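Local coordinates for glucose-6-phosphate 1-dehydrogenase (PDB 7E6I), which catalyses the oxidation of glucose 6-phosphate to 6-phosphogluconolactone with NADP+, the first and rate-limiting step of the oxidative pentose phosphate pathway, at residues Y33-L38 and N408-E413; G186-K191 and E404-Y409; H282-I287 and A476-T481. All blocks are in the same frame, centred on the assembly; numbering follows the deposited sequence.

Interaction 1: Y33-L38 and N408-E413; sequences YREGYL and NYWIPE
Glu-35 OE1 is gripped by two nitrogens of Arg-34, and this salt-bridged pair meets the indole of Trp-410. Arg-34 binds side-on, with NE at 3.0 Å from Glu-35 OE1 and NH2 at 3.2 Å. The NH2 bond uses the anti lone pair of OE1, while NE comes from above the carboxylate plane. The pair sits where helix 19-34 ends in a Schellman motif, with Gly-36 at the C-prime position. The helix belongs to the Rossmann-type coenzyme domain, and Trp-410 comes from a loop of the C-terminal domain. Glu-35 is bent at its second torsion (chi2 -80°), which lays its chain over one face of the indole. Glu-35 CG makes a CH-pi contact 3.7 Å from the centroid of the five-membered ring of Trp-410. The carboxylate stacks on the indole, its plane turned only 16° from it. On the opposite face lies Pro-412 N. The guanidinium stands nearly perpendicular to the ring, with NH1 hydrogen-bonded to Lys-66 O. Tyr-37 meets the pyrrole side more loosely, CE2 lying 4.1 Å from Trp-410 CD1. At the far end of the indole, Arg-34 NH2 approaches Trp-410 CZ3 and CH2, each at 3.2 Å.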
loop_
_atom_site.group_PDB
_atom_site.type_symbol
_atom_site.label_atom_id
_atom_site.label_comp_id
_atom_site.label_asym_id
_atom_site.label_seq_id
_atom_site.Cartn_x
_atom_site.Cartn_y
_atom_site.Cartn_z
ATOM N N TYR A 33 -18.702 10.583 -1.428
ATOM C CA TYR A 33 -19.904 11.401 -1.586
ATOM C C TYR A 33 -21.119 10.698 -0.992
ATOM O O TYR A 33 -21.885 11.295 -0.223
ATOM C CB TYR A 33 -20.140 11.731 -3.067
ATOM C CG TYR A 33 -21.420 12.515 -3.296
ATOM C CD1 TYR A 33 -21.451 13.898 -3.122
ATOM C CD2 TYR A 33 -22.605 11.876 -3.660
ATOM C CE1 TYR A 33 -22.626 14.625 -3.316
ATOM C CE2 TYR A 33 -23.783 12.595 -3.848
ATOM C CZ TYR A 33 -23.779 13.967 -3.676
ATOM O OH TYR A 33 -24.932 14.693 -3.865
ATOM N N ARG A 34 -21.286 9.416 -1.325
ATOM C CA ARG A 34 -22.445 8.648 -0.888
ATOM C C ARG A 34 -22.577 8.635 0.629
ATOM O O ARG A 34 -23.693 8.662 1.159
ATOM C CB ARG A 34 -22.327 7.234 -1.445
ATOM C CG ARG A 34 -23.302 6.239 -0.907
ATOM C CD ARG A 34 -22.819 4.820 -1.178
ATOM N NE ARG A 34 -21.738 4.451 -0.270
ATOM C CZ ARG A 34 -20.663 3.752 -0.617
ATOM N NH1 ARG A 34 -20.500 3.325 -1.864
ATOM N NH2 ARG A 34 -19.742 3.481 0.294
ATOM N N GLU A 35 -21.459 8.622 1.345
ATOM C CA GLU A 35 -21.480 8.612 2.796
ATOM C C GLU A 35 -21.338 10.008 3.386
ATOM O O GLU A 35 -21.138 10.148 4.595
ATOM C CB GLU A 35 -20.390 7.681 3.315
ATOM C CG GLU A 35 -20.421 6.304 2.655
ATOM C CD GLU A 35 -21.485 5.388 3.246
ATOM O OE1 GLU A 35 -21.678 4.275 2.707
ATOM O OE2 GLU A 35 -22.117 5.777 4.257
ATOM N N GLY A 36 -21.446 11.045 2.568
ATOM C CA GLY A 36 -21.509 12.383 3.116
ATOM C C GLY A 36 -20.179 13.011 3.435
ATOM O O GLY A 36 -20.127 13.941 4.240
ATOM N N TYR A 37 -19.097 12.554 2.810
ATOM C CA TYR A 37 -17.775 13.106 3.072
ATOM C C TYR A 37 -17.187 13.819 1.864
ATOM O O TYR A 37 -16.003 14.175 1.886
ATOM C CB TYR A 37 -16.834 12.006 3.551
ATOM C CG TYR A 37 -17.170 11.552 4.944
ATOM C CD1 TYR A 37 -16.716 12.263 6.049
ATOM C CD2 TYR A 37 -17.955 10.424 5.159
ATOM C CE1 TYR A 37 -17.019 11.856 7.330
ATOM C CE2 TYR A 37 -18.272 10.011 6.436
ATOM C CZ TYR A 37 -17.803 10.731 7.522
ATOM O OH TYR A 37 -18.114 10.330 8.805
ATOM N N LEU A 38 -17.979 14.035 0.813
ATOM C CA LEU A 38 -17.585 14.862 -0.322
ATOM C C LEU A 38 -18.605 15.981 -0.469
ATOM O O LEU A 38 -19.796 15.718 -0.684
ATOM C CB LEU A 38 -17.479 14.042 -1.614
ATOM C CG LEU A 38 -16.726 14.734 -2.757
ATOM C CD1 LEU A 38 -15.307 15.104 -2.362
ATOM C CD2 LEU A 38 -16.720 13.852 -3.984
ATOM N N ASN A 408 -21.237 -2.001 12.371
ATOM C CA ASN A 408 -21.792 -0.762 12.904
ATOM C C ASN A 408 -21.269 0.478 12.188
ATOM O O ASN A 408 -22.015 1.447 12.013
ATOM C CB ASN A 408 -21.479 -0.664 14.407
ATOM C CG ASN A 408 -22.008 0.618 15.055
ATOM O OD1 ASN A 408 -21.668 1.736 14.651
ATOM N ND2 ASN A 408 -22.833 0.454 16.083
ATOM N N TYR A 409 -20.003 0.479 11.776
ATOM C CA TYR A 409 -19.383 1.650 11.173
ATOM C C TYR A 409 -19.269 1.498 9.653
ATOM O O TYR A 409 -19.448 0.421 9.082
ATOM C CB TYR A 409 -17.991 1.900 11.773
ATOM C CG TYR A 409 -17.948 2.374 13.216
ATOM C CD1 TYR A 409 -18.174 1.488 14.272
ATOM C CD2 TYR A 409 -17.631 3.697 13.524
ATOM C CE1 TYR A 409 -18.111 1.911 15.597
ATOM C CE2 TYR A 409 -17.566 4.131 14.845
ATOM C CZ TYR A 409 -17.809 3.233 15.879
ATOM O OH TYR A 409 -17.751 3.653 17.194
ATOM N N TRP A 410 -18.959 2.618 9.005
ATOM C CA TRP A 410 -18.630 2.660 7.583
ATOM C C TRP A 410 -17.119 2.518 7.448
ATOM O O TRP A 410 -16.368 3.385 7.903
ATOM C CB TRP A 410 -19.146 3.965 6.982
ATOM C CG TRP A 410 -18.333 4.657 5.896
ATOM C CD1 TRP A 410 -17.833 5.948 5.926
ATOM C CD2 TRP A 410 -18.012 4.142 4.613
ATOM N NE1 TRP A 410 -17.188 6.239 4.748
ATOM C CE2 TRP A 410 -17.284 5.148 3.925
ATOM C CE3 TRP A 410 -18.239 2.923 3.984
ATOM C CZ2 TRP A 410 -16.804 4.965 2.647
ATOM C CZ3 TRP A 410 -17.756 2.741 2.722
ATOM C CH2 TRP A 410 -17.051 3.757 2.058
ATOM N N ILE A 411 -16.677 1.410 6.857
ATOM C CA ILE A 411 -15.255 1.164 6.635
ATOM C C ILE A 411 -14.913 1.500 5.188
ATOM O O ILE A 411 -15.214 0.719 4.274
ATOM C CB ILE A 411 -14.871 -0.287 6.970
ATOM C CG1 ILE A 411 -15.127 -0.589 8.451
ATOM C CG2 ILE A 411 -13.397 -0.546 6.635
ATOM C CD1 ILE A 411 -14.823 0.558 9.375
ATOM N N PRO A 412 -14.277 2.639 4.940
ATOM C CA PRO A 412 -13.928 3.020 3.571
ATOM C C PRO A 412 -12.921 2.070 2.944
ATOM O O PRO A 412 -12.148 1.393 3.624
ATOM C CB PRO A 412 -13.317 4.413 3.743
ATOM C CG PRO A 412 -12.832 4.418 5.140
ATOM C CD PRO A 412 -13.806 3.621 5.928
ATOM N N GLU A 413 -12.933 2.046 1.614
ATOM C CA GLU A 413 -11.860 1.441 0.841
ATOM C C GLU A 413 -10.593 2.290 0.928
ATOM O O GLU A 413 -10.630 3.479 1.265
ATOM C CB GLU A 413 -12.277 1.294 -0.624
ATOM C CG GLU A 413 -13.454 0.379 -0.833
ATOM C CD GLU A 413 -13.024 -1.044 -1.093
ATOM O OE1 GLU A 413 -11.830 -1.356 -0.865
ATOM O OE2 GLU A 413 -13.880 -1.852 -1.517
#

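Interaction 2: G186-K191 and E404-Y409; sequences GKEMVK and ERYKNY. With BG6 (6-O-phosphono-beta-D-glucopyranose), chain B.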
loop_
_atom_site.group_PDB
_atom_site.type_symbol
_atom_site.label_atom_id
_atom_site.label_comp_id
_atom_site.label_asym_id
_atom_site.label_seq_id
_atom_site.Cartn_x
_atom_site.Cartn_y
_atom_site.Cartn_z
ATOM N N GLY A 186 -3.827 3.009 3.150
ATOM C CA GLY A 186 -5.215 3.384 3.345
ATOM C C GLY A 186 -6.105 2.266 3.857
ATOM O O GLY A 186 -7.308 2.477 4.045
ATOM N N LYS A 187 -5.535 1.075 4.073
ATOM C CA LYS A 187 -6.299 -0.066 4.564
ATOM C C LYS A 187 -6.566 0.071 6.056
ATOM O O LYS A 187 -5.689 0.472 6.825
ATOM C CB LYS A 187 -5.547 -1.366 4.296
ATOM C CG LYS A 187 -5.416 -1.728 2.827
ATOM C CD LYS A 187 -4.738 -3.079 2.653
ATOM C CE LYS A 187 -4.443 -3.354 1.186
ATOM N NZ LYS A 187 -5.577 -4.026 0.469
ATOM N N GLU A 188 -7.789 -0.281 6.463
ATOM C CA GLU A 188 -8.237 -0.018 7.826
ATOM C C GLU A 188 -7.266 -0.596 8.844
ATOM O O GLU A 188 -6.812 0.104 9.751
ATOM C CB GLU A 188 -9.642 -0.588 8.022
ATOM C CG GLU A 188 -10.106 -0.684 9.461
ATOM C CD GLU A 188 -10.412 0.675 10.104
ATOM O OE1 GLU A 188 -10.539 1.682 9.372
ATOM O OE2 GLU A 188 -10.524 0.730 11.356
ATOM N N MET A 189 -6.888 -1.864 8.678
ATOM C CA MET A 189 -6.050 -2.497 9.690
ATOM C C MET A 189 -4.623 -1.964 9.654
ATOM O O MET A 189 -3.961 -1.905 10.696
ATOM C CB MET A 189 -6.070 -4.017 9.526
ATOM C CG MET A 189 -5.419 -4.774 10.680
ATOM S SD MET A 189 -6.370 -4.707 12.226
ATOM C CE MET A 189 -8.020 -4.892 11.590
ATOM N N VAL A 190 -4.121 -1.563 8.484
ATOM C CA VAL A 190 -2.820 -0.911 8.478
ATOM C C VAL A 190 -2.876 0.392 9.275
ATOM O O VAL A 190 -1.951 0.708 10.037
ATOM C CB VAL A 190 -2.332 -0.687 7.035
ATOM C CG1 VAL A 190 -0.981 0.036 7.034
ATOM C CG2 VAL A 190 -2.210 -2.023 6.318
ATOM N N LYS A 191 -3.981 1.151 9.149
ATOM C CA LYS A 191 -4.107 2.421 9.864
ATOM C C LYS A 191 -4.241 2.249 11.375
ATOM O O LYS A 191 -3.930 3.182 12.117
ATOM C CB LYS A 191 -5.298 3.223 9.328
ATOM C CG LYS A 191 -5.096 3.745 7.911
ATOM C CD LYS A 191 -6.159 4.782 7.517
ATOM C CE LYS A 191 -7.541 4.158 7.347
ATOM N NZ LYS A 191 -8.617 5.196 7.386
ATOM N N GLU A 404 -17.161 -7.673 14.542
ATOM C CA GLU A 404 -18.002 -7.154 15.616
ATOM C C GLU A 404 -18.355 -5.691 15.373
ATOM O O GLU A 404 -19.505 -5.353 15.076
ATOM C CB GLU A 404 -17.299 -7.276 16.971
ATOM C CG GLU A 404 -17.160 -8.682 17.519
ATOM C CD GLU A 404 -15.970 -8.808 18.461
ATOM O OE1 GLU A 404 -15.206 -9.797 18.342
ATOM O OE2 GLU A 404 -15.795 -7.906 19.317
ATOM N N ARG A 405 -17.353 -4.825 15.448
ATOM C CA ARG A 405 -17.578 -3.387 15.415
ATOM C C ARG A 405 -17.824 -2.838 14.013
ATOM O O ARG A 405 -18.394 -1.750 13.880
ATOM C CB ARG A 405 -16.372 -2.707 16.049
ATOM C CG ARG A 405 -15.919 -3.486 17.256
ATOM C CD ARG A 405 -14.962 -2.689 18.123
ATOM N NE ARG A 405 -13.708 -2.383 17.462
ATOM C CZ ARG A 405 -12.951 -1.335 17.783
ATOM N NH1 ARG A 405 -13.314 -0.524 18.767
ATOM N NH2 ARG A 405 -11.819 -1.086 17.170
ATOM N N TYR A 406 -17.417 -3.557 12.965
ATOM C CA TYR A 406 -17.468 -2.974 11.626
ATOM C C TYR A 406 -18.860 -3.057 11.014
ATOM O O TYR A 406 -19.195 -2.236 10.154
ATOM C CB TYR A 406 -16.440 -3.640 10.701
ATOM C CG TYR A 406 -14.994 -3.337 11.062
ATOM C CD1 TYR A 406 -14.685 -2.458 12.102
ATOM C CD2 TYR A 406 -13.937 -3.933 10.374
ATOM C CE1 TYR A 406 -13.363 -2.177 12.449
ATOM C CE2 TYR A 406 -12.602 -3.658 10.712
ATOM C CZ TYR A 406 -12.322 -2.774 11.755
ATOM O OH TYR A 406 -11.015 -2.469 12.125
ATOM N N LYS A 407 -19.686 -4.020 11.441
ATOM C CA LYS A 407 -21.081 -4.039 11.012
ATOM C C LYS A 407 -21.848 -2.815 11.504
ATOM O O LYS A 407 -22.995 -2.610 11.086
ATOM C CB LYS A 407 -21.774 -5.324 11.491
ATOM C CG LYS A 407 -21.342 -6.600 10.755
ATOM C CD LYS A 407 -20.943 -7.722 11.713
ATOM C CE LYS A 407 -20.860 -9.080 11.011
ATOM N NZ LYS A 407 -20.381 -8.986 9.595
ATOM N N ASN A 408 -21.237 -2.001 12.371
ATOM C CA ASN A 408 -21.792 -0.762 12.904
ATOM C C ASN A 408 -21.269 0.478 12.188
ATOM O O ASN A 408 -22.015 1.447 12.013
ATOM C CB ASN A 408 -21.479 -0.664 14.407
ATOM C CG ASN A 408 -22.008 0.618 15.055
ATOM O OD1 ASN A 408 -21.668 1.736 14.651
ATOM N ND2 ASN A 408 -22.833 0.454 16.083
ATOM N N TYR A 409 -20.003 0.479 11.776
ATOM C CA TYR A 409 -19.383 1.650 11.173
ATOM C C TYR A 409 -19.269 1.498 9.653
ATOM O O TYR A 409 -19.448 0.421 9.082
ATOM C CB TYR A 409 -17.991 1.900 11.773
ATOM C CG TYR A 409 -17.948 2.374 13.216
ATOM C CD1 TYR A 409 -18.174 1.488 14.272
ATOM C CD2 TYR A 409 -17.631 3.697 13.524
ATOM C CE1 TYR A 409 -18.111 1.911 15.597
ATOM C CE2 TYR A 409 -17.566 4.131 14.845
ATOM C CZ TYR A 409 -17.809 3.233 15.879
ATOM O OH TYR A 409 -17.751 3.653 17.194
HETATM C C1 BG6 B . -0.342 -4.193 -6.469
HETATM C C2 BG6 B . 0.481 -5.299 -7.129
HETATM O O1 BG6 B . 0.414 -3.128 -6.049
HETATM O O5 BG6 B . -1.025 -4.750 -5.254
HETATM C C3 BG6 B . -0.362 -6.480 -7.463
HETATM O O2 BG6 B . 1.136 -4.826 -8.314
HETATM C C4 BG6 B . -1.022 -7.035 -6.243
HETATM O O3 BG6 B . 0.456 -7.537 -8.034
HETATM C C5 BG6 B . -1.840 -5.953 -5.537
HETATM O O4 BG6 B . -1.852 -8.136 -6.634
HETATM C C6 BG6 B . -2.390 -6.397 -4.209
HETATM O O6 BG6 B . -3.108 -5.311 -3.653
HETATM P P BG6 B . -4.427 -5.653 -2.704
HETATM O O1P BG6 B . -3.843 -6.613 -1.685
HETATM O O2P BG6 B . -5.491 -6.282 -3.563
HETATM O O3P BG6 B . -5.027 -4.413 -2.044
#
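The phenol ring of Tyr-406 and the carboxylate of Glu-188 meet almost at right angles, their planes 85° apart. Glu-188 CG approaches the ring obliquely, 3.3 Å from Tyr-406 OH, so the hydroxyl end carries the contact. The ring of Tyr-402 meets that of Tyr-406 at about 35°. Glu-188 and Tyr-406 come from opposite directions. Glu-188 bends at its second torsion (chi2 71°), and its OE2 comes to 3.3 Å from Tyr-406 OH. Met-189 crosses the phenol at about a right angle, with Met-189 CE 3.9 Å from Tyr-406 OH. Its side chain also packs on Ile-370 and Ile-372 of strand 367-373. The contact joins helix 188-191, just after the last strand of the Rossmann sheet, to the short helix 403-406 of the C-terminal domain. Glu-188 directly follows Lys-187, the N-cap of helix 188-191, which bonds the substrate phosphate. Lys-187 NZ donates to O3P of BG6 at 2.6 Å and also bonds Gln-373 OE1, and Tyr-184 adds a cation-pi contact. Lys-187 is one of several residues that bond the substrate. At Tyr-406, a carboxylate oxygen this near the phenol oxygen would probably favour the neutral phenol over a phenolate.

Interaction 3: H282-I287 and A476-T481; sequences HDDILI and ADHGYT
Asp-284 and His-478 point at each other from opposite directions, with carboxylate and imidazole nearly coplanar. They form a His-carboxylate hydrogen bond within the C-terminal domain. It joins the residue just before strand 285-291, in the large mixed sheet, to the turn at the end of helix 471-476. The carboxylate lies at the edge of the imidazole and neither group stacks on the other. His-478 NE2 donates to Asp-284 OD2 at 2.8 Å, almost straight at 169°. The bond uses the syn lone pair of OD2, on the side of the other oxygen, and OD2 sits 4° out of the ring plane. OD1 also lies near NE2, but its position is less sure. Asp-284 holds CG anti to the backbone nitrogen (chi1 -171°), which brings the carboxylate to the imidazole. Its backbone forms the centre of an inverse gamma turn, and Asp-284 is backbone hydrogen-bonded to Gly-320 of strand 316-321. His-478 lies in a type I beta turn from Ala-476 to Gly-479. The imidazole is also stacked on the Phe-474 ring. With a carboxylate at one nitrogen and a carbonyl at the other, a positively charged imidazole would probably be favoured. Bonds at both ring nitrogens, with the Phe-474 stack, hold the ring's rotation: His-478 ND1 is hydrogen-bonded to Phe-474 O.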
loop_
_atom_site.group_PDB
_atom_site.type_symbol
_atom_site.label_atom_id
_atom_site.label_comp_id
_atom_site.label_asym_id
_atom_site.label_seq_id
_atom_site.Cartn_x
_atom_site.Cartn_y
_atom_site.Cartn_z
ATOM N N HIS A 282 22.474 -10.922 0.626
ATOM C CA HIS A 282 21.948 -11.562 -0.583
ATOM C C HIS A 282 21.880 -13.080 -0.482
ATOM O O HIS A 282 21.249 -13.714 -1.339
ATOM C CB HIS A 282 22.782 -11.178 -1.806
ATOM C CG HIS A 282 22.834 -9.704 -2.056
ATOM N ND1 HIS A 282 23.719 -9.128 -2.939
ATOM C CD2 HIS A 282 22.109 -8.687 -1.535
ATOM C CE1 HIS A 282 23.545 -7.818 -2.946
ATOM N NE2 HIS A 282 22.567 -7.525 -2.111
ATOM N N ASP A 283 22.517 -13.673 0.526
ATOM C CA ASP A 283 22.378 -15.095 0.776
ATOM C C ASP A 283 21.198 -15.425 1.674
ATOM O O ASP A 283 20.697 -16.550 1.621
ATOM C CB ASP A 283 23.649 -15.655 1.419
ATOM C CG ASP A 283 24.741 -15.935 0.401
ATOM O OD1 ASP A 283 24.463 -16.621 -0.616
ATOM O OD2 ASP A 283 25.879 -15.464 0.623
ATOM N N ASP A 284 20.741 -14.481 2.494
ATOM C CA ASP A 284 19.661 -14.750 3.438
ATOM C C ASP A 284 18.305 -14.584 2.753
ATOM O O ASP A 284 17.473 -13.763 3.135
ATOM C CB ASP A 284 19.780 -13.843 4.655
ATOM C CG ASP A 284 18.825 -14.238 5.742
ATOM O OD1 ASP A 284 18.436 -15.429 5.739
ATOM O OD2 ASP A 284 18.456 -13.378 6.573
ATOM N N ILE A 285 18.079 -15.427 1.750
ATOM C CA ILE A 285 17.014 -15.240 0.773
ATOM C C ILE A 285 16.461 -16.593 0.335
ATOM O O ILE A 285 17.170 -17.600 0.319
ATOM C CB ILE A 285 17.565 -14.437 -0.419
ATOM C CG1 ILE A 285 16.947 -13.062 -0.418
ATOM C CG2 ILE A 285 17.436 -15.165 -1.766
ATOM C CD1 ILE A 285 17.908 -12.051 0.106
ATOM N N LEU A 286 15.174 -16.614 0.007
ATOM C CA LEU A 286 14.505 -17.814 -0.492
ATOM C C LEU A 286 13.648 -17.385 -1.672
ATOM O O LEU A 286 12.682 -16.641 -1.504
ATOM C CB LEU A 286 13.658 -18.475 0.587
ATOM C CG LEU A 286 13.474 -19.991 0.540
ATOM C CD1 LEU A 286 11.997 -20.375 0.569
ATOM C CD2 LEU A 286 14.151 -20.588 -0.677
ATOM N N ILE A 287 13.999 -17.855 -2.856
ATOM C CA ILE A 287 13.521 -17.309 -4.118
ATOM C C ILE A 287 12.872 -18.436 -4.910
ATOM O O ILE A 287 13.429 -19.536 -5.000
ATOM C CB ILE A 287 14.696 -16.638 -4.858
ATOM C CG1 ILE A 287 14.432 -15.148 -4.991
ATOM C CG2 ILE A 287 15.125 -17.319 -6.117
ATOM C CD1 ILE A 287 14.396 -14.518 -3.640
ATOM N N ALA A 476 12.417 -21.106 10.731
ATOM C CA ALA A 476 13.055 -21.580 11.952
ATOM C C ALA A 476 14.484 -21.080 12.067
ATOM O O ALA A 476 14.991 -20.919 13.176
ATOM C CB ALA A 476 12.998 -23.106 12.013
ATOM N N ASP A 477 15.128 -20.804 10.946
ATOM C CA ASP A 477 16.430 -20.157 10.945
ATOM C C ASP A 477 16.356 -18.687 11.321
ATOM O O ASP A 477 17.395 -18.076 11.584
ATOM C CB ASP A 477 17.039 -20.267 9.553
ATOM C CG ASP A 477 18.436 -20.778 9.571
ATOM O OD1 ASP A 477 19.249 -20.283 10.389
ATOM O OD2 ASP A 477 18.713 -21.673 8.744
ATOM N N HIS A 478 15.170 -18.091 11.309
ATOM C CA HIS A 478 15.005 -16.682 11.643
ATOM C C HIS A 478 14.200 -16.512 12.923
ATOM O O HIS A 478 13.399 -15.584 13.064
ATOM C CB HIS A 478 14.364 -15.927 10.488
ATOM C CG HIS A 478 15.277 -15.771 9.322
ATOM N ND1 HIS A 478 15.599 -16.825 8.493
ATOM C CD2 HIS A 478 15.982 -14.707 8.876
ATOM C CE1 HIS A 478 16.441 -16.407 7.565
ATOM N NE2 HIS A 478 16.701 -15.127 7.784
ATOM N N GLY A 479 14.407 -17.425 13.862
ATOM C CA GLY A 479 13.914 -17.247 15.206
ATOM C C GLY A 479 12.497 -17.691 15.445
ATOM O O GLY A 479 12.001 -17.532 16.566
ATOM N N TYR A 480 11.823 -18.245 14.447
ATOM C CA TYR A 480 10.473 -18.731 14.683
ATOM C C TYR A 480 10.499 -20.139 15.273
ATOM O O TYR A 480 11.123 -21.054 14.728
ATOM C CB TYR A 480 9.645 -18.712 13.408
ATOM C CG TYR A 480 8.196 -18.938 13.721
ATOM C CD1 TYR A 480 7.394 -17.890 14.171
ATOM C CD2 TYR A 480 7.630 -20.201 13.619
ATOM C CE1 TYR A 480 6.069 -18.085 14.480
ATOM C CE2 TYR A 480 6.300 -20.404 13.925
ATOM C CZ TYR A 480 5.525 -19.338 14.356
ATOM O OH TYR A 480 4.203 -19.524 14.670
ATOM N N THR A 481 9.810 -20.310 16.388
ATOM C CA THR A 481 9.742 -21.580 17.092
ATOM C C THR A 481 8.404 -22.216 16.740
ATOM O O THR A 481 7.345 -21.648 17.026
ATOM C CB THR A 481 9.893 -21.351 18.595
ATOM O OG1 THR A 481 11.273 -21.109 18.883
ATOM C CG2 THR A 481 9.408 -22.557 19.406
#

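In the fold
Interactions 1 and 2 are neighbours, with centres 12 Å apart. Both tie the Rossmann-type domain to residues 404-413, the region of helix 403-406 and the loop leading to helix 414-423, and they share Asn-408 and Tyr-409. Ile-411 packs on Tyr-406 and Glu-188, so the two contacts form one continuous domain junction, which leads at Lys-187 to the substrate phosphate. Interaction 3 stands apart, its centre 32 Å from that of interaction 2 and 42 Å from that of interaction 1. Along the chain 33-38 and 186-191 come first, then 282-287, 404-413 and 476-481, so the segments of interaction 3 alternate with the others. Interactions 1 and 2 bridge the two domains, while interaction 3 is internal to the C-terminal domain.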